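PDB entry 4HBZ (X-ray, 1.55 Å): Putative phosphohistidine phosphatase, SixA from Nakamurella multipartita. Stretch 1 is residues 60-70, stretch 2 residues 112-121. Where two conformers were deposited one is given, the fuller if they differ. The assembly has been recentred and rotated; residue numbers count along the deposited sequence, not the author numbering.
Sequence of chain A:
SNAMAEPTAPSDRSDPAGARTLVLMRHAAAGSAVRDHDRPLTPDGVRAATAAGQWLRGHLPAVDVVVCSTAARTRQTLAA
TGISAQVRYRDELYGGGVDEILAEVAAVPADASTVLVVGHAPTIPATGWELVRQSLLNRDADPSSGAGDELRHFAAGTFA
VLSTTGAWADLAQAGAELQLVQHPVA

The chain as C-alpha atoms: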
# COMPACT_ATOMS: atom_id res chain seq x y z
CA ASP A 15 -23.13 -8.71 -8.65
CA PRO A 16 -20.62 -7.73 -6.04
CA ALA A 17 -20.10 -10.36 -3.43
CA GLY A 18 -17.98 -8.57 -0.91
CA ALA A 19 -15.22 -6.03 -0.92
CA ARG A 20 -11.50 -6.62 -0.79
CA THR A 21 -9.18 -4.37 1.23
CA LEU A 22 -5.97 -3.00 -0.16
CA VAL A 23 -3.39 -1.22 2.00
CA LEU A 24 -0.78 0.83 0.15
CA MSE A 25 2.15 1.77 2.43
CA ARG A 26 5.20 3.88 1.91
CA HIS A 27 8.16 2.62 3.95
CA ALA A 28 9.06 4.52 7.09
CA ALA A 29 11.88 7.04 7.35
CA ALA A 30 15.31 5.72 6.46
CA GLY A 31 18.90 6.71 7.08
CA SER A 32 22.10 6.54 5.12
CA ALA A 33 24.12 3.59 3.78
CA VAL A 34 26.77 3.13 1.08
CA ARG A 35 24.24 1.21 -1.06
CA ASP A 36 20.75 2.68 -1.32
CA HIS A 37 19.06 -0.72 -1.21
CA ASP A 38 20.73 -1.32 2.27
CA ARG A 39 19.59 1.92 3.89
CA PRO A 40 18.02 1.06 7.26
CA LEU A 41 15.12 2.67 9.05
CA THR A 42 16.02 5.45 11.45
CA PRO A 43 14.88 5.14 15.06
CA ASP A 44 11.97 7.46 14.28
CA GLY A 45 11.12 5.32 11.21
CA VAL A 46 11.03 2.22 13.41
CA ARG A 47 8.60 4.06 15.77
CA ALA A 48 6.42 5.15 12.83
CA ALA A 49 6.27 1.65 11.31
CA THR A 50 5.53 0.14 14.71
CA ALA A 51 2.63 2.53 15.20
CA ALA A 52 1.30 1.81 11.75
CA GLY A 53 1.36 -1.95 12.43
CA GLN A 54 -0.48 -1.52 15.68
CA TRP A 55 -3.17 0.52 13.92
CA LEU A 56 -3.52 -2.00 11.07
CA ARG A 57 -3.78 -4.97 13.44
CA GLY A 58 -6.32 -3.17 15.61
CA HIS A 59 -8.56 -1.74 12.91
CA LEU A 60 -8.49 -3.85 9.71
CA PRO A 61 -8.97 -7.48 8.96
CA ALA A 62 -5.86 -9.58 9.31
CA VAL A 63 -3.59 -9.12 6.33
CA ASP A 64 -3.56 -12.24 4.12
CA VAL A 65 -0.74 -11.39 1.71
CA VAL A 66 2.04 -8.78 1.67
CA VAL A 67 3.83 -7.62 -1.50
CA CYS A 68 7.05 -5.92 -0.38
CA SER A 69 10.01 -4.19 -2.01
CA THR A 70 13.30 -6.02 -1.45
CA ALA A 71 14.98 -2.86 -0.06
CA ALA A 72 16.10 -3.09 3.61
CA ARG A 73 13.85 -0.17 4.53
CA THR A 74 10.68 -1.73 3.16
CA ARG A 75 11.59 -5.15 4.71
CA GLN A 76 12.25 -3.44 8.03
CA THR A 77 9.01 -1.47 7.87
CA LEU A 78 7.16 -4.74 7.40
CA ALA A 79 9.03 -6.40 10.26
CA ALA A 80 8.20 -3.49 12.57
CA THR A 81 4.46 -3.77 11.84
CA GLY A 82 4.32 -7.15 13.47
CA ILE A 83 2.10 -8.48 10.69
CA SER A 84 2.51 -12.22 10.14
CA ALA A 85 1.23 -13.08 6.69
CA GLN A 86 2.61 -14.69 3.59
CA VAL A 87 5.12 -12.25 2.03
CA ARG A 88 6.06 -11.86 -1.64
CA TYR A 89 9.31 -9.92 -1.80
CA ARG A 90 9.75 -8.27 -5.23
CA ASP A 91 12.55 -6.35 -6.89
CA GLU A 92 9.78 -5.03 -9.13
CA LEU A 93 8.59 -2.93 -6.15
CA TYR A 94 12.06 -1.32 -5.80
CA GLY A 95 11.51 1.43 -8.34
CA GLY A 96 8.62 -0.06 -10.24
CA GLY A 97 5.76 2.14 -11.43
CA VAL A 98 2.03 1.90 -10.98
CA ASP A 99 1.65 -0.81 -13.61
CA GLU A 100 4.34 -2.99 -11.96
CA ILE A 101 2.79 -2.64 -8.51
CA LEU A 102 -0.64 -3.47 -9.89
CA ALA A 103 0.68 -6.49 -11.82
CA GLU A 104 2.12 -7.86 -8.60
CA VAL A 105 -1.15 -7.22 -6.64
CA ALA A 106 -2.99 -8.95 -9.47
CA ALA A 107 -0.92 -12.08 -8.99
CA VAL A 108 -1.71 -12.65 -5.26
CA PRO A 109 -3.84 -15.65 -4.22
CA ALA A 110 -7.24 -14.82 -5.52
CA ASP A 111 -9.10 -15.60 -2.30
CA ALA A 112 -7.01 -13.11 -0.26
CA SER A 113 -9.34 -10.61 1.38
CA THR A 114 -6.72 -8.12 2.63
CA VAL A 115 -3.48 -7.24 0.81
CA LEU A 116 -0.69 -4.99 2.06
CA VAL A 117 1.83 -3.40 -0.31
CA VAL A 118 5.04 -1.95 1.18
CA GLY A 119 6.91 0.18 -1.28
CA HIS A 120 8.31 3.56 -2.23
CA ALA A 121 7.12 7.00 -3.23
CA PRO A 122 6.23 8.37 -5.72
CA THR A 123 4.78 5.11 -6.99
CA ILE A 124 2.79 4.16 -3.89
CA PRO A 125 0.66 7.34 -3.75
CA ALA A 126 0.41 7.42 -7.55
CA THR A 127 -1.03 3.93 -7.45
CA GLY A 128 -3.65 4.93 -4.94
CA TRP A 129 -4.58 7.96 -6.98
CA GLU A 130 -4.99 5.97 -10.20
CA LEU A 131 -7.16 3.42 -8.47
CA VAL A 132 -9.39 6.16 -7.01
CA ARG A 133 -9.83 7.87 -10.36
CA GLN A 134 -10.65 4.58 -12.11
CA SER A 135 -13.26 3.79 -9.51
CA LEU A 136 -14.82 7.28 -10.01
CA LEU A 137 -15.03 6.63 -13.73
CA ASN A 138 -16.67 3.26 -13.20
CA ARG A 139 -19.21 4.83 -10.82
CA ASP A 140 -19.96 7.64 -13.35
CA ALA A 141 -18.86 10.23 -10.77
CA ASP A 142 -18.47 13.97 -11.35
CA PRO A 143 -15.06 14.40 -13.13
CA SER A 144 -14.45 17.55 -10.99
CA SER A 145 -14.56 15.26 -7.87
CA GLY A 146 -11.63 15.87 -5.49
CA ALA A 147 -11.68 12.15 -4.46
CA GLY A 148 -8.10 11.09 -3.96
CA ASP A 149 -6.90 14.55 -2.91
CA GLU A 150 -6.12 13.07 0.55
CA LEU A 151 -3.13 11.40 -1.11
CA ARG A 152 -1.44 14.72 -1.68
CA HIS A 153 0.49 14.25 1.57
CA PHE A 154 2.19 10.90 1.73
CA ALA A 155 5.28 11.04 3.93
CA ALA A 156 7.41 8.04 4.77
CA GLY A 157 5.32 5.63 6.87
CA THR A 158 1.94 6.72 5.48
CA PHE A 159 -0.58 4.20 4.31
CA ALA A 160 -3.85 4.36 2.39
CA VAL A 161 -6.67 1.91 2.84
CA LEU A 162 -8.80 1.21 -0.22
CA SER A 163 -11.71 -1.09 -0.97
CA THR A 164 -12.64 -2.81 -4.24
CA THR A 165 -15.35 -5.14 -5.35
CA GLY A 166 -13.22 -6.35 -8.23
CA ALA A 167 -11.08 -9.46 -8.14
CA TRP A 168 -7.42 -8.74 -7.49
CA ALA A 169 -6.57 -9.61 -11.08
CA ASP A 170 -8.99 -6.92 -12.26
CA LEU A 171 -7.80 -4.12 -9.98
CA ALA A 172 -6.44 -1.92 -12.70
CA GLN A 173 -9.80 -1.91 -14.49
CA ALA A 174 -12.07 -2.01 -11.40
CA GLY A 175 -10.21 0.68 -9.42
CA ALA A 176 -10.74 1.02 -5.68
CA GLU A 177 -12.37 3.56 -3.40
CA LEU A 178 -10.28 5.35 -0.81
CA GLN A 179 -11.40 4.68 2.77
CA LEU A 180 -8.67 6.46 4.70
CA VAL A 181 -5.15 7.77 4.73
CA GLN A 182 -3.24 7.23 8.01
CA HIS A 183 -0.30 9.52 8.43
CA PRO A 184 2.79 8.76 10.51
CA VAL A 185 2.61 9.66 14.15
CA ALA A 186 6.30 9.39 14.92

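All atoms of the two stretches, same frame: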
# COMPACT_ATOMS: atom_id res chain seq x y z
N LEU A 60 -8.15 -3.17 10.97
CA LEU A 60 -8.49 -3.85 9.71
C LEU A 60 -8.48 -5.33 9.90
O LEU A 60 -7.84 -5.85 10.79
CB LEU A 60 -7.47 -3.50 8.62
CG LEU A 60 -7.35 -2.03 8.20
CD1 LEU A 60 -6.42 -1.96 6.99
CD2 LEU A 60 -8.69 -1.42 7.93
N PRO A 61 -9.15 -6.06 8.98
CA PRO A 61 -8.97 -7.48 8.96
C PRO A 61 -7.54 -7.90 8.87
O PRO A 61 -6.70 -7.16 8.32
CB PRO A 61 -9.77 -7.91 7.70
CG PRO A 61 -10.72 -6.80 7.47
CD PRO A 61 -9.93 -5.58 7.83
N ALA A 62 -7.23 -9.09 9.37
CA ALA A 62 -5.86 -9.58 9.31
C ALA A 62 -5.36 -9.59 7.87
O ALA A 62 -6.06 -10.00 6.96
CB ALA A 62 -5.76 -10.99 9.88
N VAL A 63 -4.15 -9.11 7.68
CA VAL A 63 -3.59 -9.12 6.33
C VAL A 63 -3.36 -10.58 5.91
O VAL A 63 -2.79 -11.38 6.63
CB VAL A 63 -2.29 -8.29 6.27
CG1 VAL A 63 -1.54 -8.52 4.97
CG2 VAL A 63 -2.59 -6.82 6.48
N ASP A 64 -3.75 -10.89 4.66
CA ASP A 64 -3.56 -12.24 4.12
C ASP A 64 -2.26 -12.40 3.36
O ASP A 64 -1.61 -13.46 3.42
CB ASP A 64 -4.71 -12.67 3.22
CG ASP A 64 -6.03 -12.67 3.96
OD1 ASP A 64 -6.14 -13.42 4.98
OD2 ASP A 64 -6.94 -11.89 3.56
N VAL A 65 -1.88 -11.36 2.62
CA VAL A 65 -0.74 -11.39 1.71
C VAL A 65 -0.06 -10.02 1.72
O VAL A 65 -0.74 -9.00 1.71
CB VAL A 65 -1.21 -11.72 0.27
CG1 VAL A 65 -0.07 -11.70 -0.71
CG2 VAL A 65 -1.93 -13.07 0.24
N VAL A 66 1.27 -10.02 1.76
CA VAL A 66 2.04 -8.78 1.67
C VAL A 66 2.86 -8.90 0.38
O VAL A 66 3.43 -9.98 0.09
CB VAL A 66 3.00 -8.62 2.84
CG1 VAL A 66 3.75 -7.30 2.75
CG2 VAL A 66 2.23 -8.67 4.14
N VAL A 67 2.89 -7.80 -0.37
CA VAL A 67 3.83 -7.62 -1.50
C VAL A 67 4.79 -6.52 -1.05
O VAL A 67 4.34 -5.39 -0.72
CB VAL A 67 3.15 -7.28 -2.83
CG1 VAL A 67 4.17 -7.40 -3.95
CG2 VAL A 67 1.91 -8.17 -3.08
N CYS A 68 6.09 -6.81 -1.01
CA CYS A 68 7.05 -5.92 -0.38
C CYS A 68 8.30 -5.73 -1.24
O CYS A 68 8.86 -6.68 -1.72
CB CYS A 68 7.45 -6.51 0.97
SG CYS A 68 8.47 -5.45 2.04
N SER A 69 8.71 -4.48 -1.41
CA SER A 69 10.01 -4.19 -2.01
C SER A 69 11.14 -4.90 -1.26
O SER A 69 11.12 -5.04 -0.04
CB SER A 69 10.26 -2.69 -1.97
OG SER A 69 11.57 -2.38 -2.34
N THR A 70 12.15 -5.32 -2.00
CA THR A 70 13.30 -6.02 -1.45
C THR A 70 14.26 -5.11 -0.68
O THR A 70 15.15 -5.59 0.02
CB THR A 70 14.06 -6.74 -2.54
OG1 THR A 70 14.32 -5.80 -3.60
CG2 THR A 70 13.24 -7.96 -3.05
N ALA A 112 -7.45 -14.09 -1.28
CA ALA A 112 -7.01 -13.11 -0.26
C ALA A 112 -8.05 -12.03 -0.11
O ALA A 112 -8.58 -11.51 -1.10
CB ALA A 112 -5.67 -12.48 -0.61
N SER A 113 -8.39 -11.69 1.13
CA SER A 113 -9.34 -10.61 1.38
C SER A 113 -8.65 -9.28 1.63
O SER A 113 -9.20 -8.21 1.29
CB SER A 113 -10.25 -10.95 2.54
OG SER A 113 -10.93 -12.16 2.30
N THR A 114 -7.47 -9.33 2.22
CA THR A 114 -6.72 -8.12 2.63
C THR A 114 -5.26 -8.25 2.17
O THR A 114 -4.60 -9.23 2.49
CB THR A 114 -6.78 -7.94 4.15
OG1 THR A 114 -8.16 -8.04 4.56
CG2 THR A 114 -6.22 -6.63 4.62
N VAL A 115 -4.84 -7.31 1.36
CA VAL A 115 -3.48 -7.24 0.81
C VAL A 115 -2.77 -5.97 1.23
O VAL A 115 -3.34 -4.91 1.14
CB VAL A 115 -3.48 -7.35 -0.72
CG1 VAL A 115 -2.11 -7.16 -1.29
CG2 VAL A 115 -4.08 -8.68 -1.17
N LEU A 116 -1.54 -6.11 1.72
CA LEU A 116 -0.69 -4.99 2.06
C LEU A 116 0.45 -4.90 1.04
O LEU A 116 1.12 -5.91 0.79
CB LEU A 116 -0.11 -5.24 3.46
CG LEU A 116 0.98 -4.25 3.92
CD1 LEU A 116 0.48 -2.80 3.99
CD2 LEU A 116 1.56 -4.67 5.28
N VAL A 117 0.70 -3.71 0.56
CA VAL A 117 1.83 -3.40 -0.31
C VAL A 117 2.77 -2.47 0.42
O VAL A 117 2.32 -1.45 0.89
CB VAL A 117 1.38 -2.75 -1.62
CG1 VAL A 117 2.55 -2.41 -2.55
CG2 VAL A 117 0.35 -3.63 -2.36
N VAL A 118 4.06 -2.81 0.54
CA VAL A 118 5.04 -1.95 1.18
C VAL A 118 6.07 -1.56 0.13
O VAL A 118 6.82 -2.38 -0.39
CB VAL A 118 5.70 -2.65 2.39
CG1 VAL A 118 6.60 -1.66 3.12
CG2 VAL A 118 4.63 -3.22 3.37
N GLY A 119 6.02 -0.30 -0.24
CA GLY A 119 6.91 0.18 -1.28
C GLY A 119 7.39 1.60 -1.09
O GLY A 119 7.56 2.08 0.03
N HIS A 120 7.64 2.28 -2.22
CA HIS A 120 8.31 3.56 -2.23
C HIS A 120 7.45 4.63 -2.90
O HIS A 120 6.67 4.33 -3.83
CB HIS A 120 9.60 3.45 -3.09
CG HIS A 120 10.54 2.36 -2.66
ND1 HIS A 120 11.57 2.61 -1.78
CD2 HIS A 120 10.53 1.02 -2.88
CE1 HIS A 120 12.19 1.46 -1.51
NE2 HIS A 120 11.59 0.49 -2.18
N ALA A 121 7.59 5.87 -2.47
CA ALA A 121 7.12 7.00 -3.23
C ALA A 121 8.06 7.28 -4.38
O ALA A 121 9.23 6.99 -4.27
CB ALA A 121 7.00 8.21 -2.36
O HOH W 1 -8.28 -10.65 5.65

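Neighbouring parallel strands cannot pair residue against residue as antiparallel strands do; each residue that bonds with both its N and its O reaches two partners, one on either side of the residue opposite it. The contact between residues 60-70 and 112-121 of this putative SixA phosphatase illustrates the rule, together with the way side chains take over where the backbone ladder stops. The two strands, 114-119 and the one beginning at Val 65, run 9° from parallel.

Stretch 2 enters through Ala 112, whose CB lies 3.9 Å from CG2 of Val 65, a small apolar contact just ahead of the strand. Polar capture follows at once. The backbone N of Ser 113 donates to OD2 of Asp 64 at 2.8 Å, and the N of Thr 114 donates to the same OD2 at 2.9 Å, so a single carboxylate oxygen gathers two successive amides.

Thr 114 is the most heavily covered residue of the contact, burying 107 Å² against stretch 1. Its carbonyl O accepts from Asp 64 N at 2.9 Å and, in a weak bond, from Val 65 N at 3.5 Å. Asp 64 therefore grips Thr 114 twice, by its backbone N and by its carboxylate. The threonine side chain meets Pro 61, with OG1 3.5 Å from the proline CB, and its hydroxyl also donates to a water, the OG1 to water O distance being 2.8 Å. That water in turn donates to Ala 62 O at 2.7 Å and to Asp 64 OD2 at 2.8 Å, tying the loop before the first strand to the start of the second.

From here the regular ladder takes over. Val 115 stands opposite Val 65 and makes no backbone N-H bond to stretch 1; instead its CA approaches Val 65 O at 3.4 Å in a CA-H...O contact. Leu 116 does the bonding: its N donates to Val 65 O at 3.0 Å, and its O accepts from Val 67 N at 2.8 Å, straddling Val 66. The leucine side chain shares a face of the sheet with Val 66, and its CB also packs 3.9 Å from CG1 of Val 63.

Val 117 repeats the part of Val 115, its CA 3.2 Å from Val 67 O, while its side chain lies on the other face with those of Val 65, Val 67 and Val 115. Val 118 then repeats the part of Leu 116. Its N donates to Val 67 O at 2.9 Å and its O accepts from Ser 69 N at 3.0 Å, bracketing Cys 68, whose SG sits 4.0 Å from the CB of Val 118.

Gly 119 adds little, and the closing link passes to side chains. His 120 leaves its CA sideways, yet its ring returns so that NE2 lies 2.9 Å from Ser 69 OG, near the ring plane as a hydrogen bond to an imidazole nitrogen requires; either atom could be the donor. Ala 121 is beyond reach.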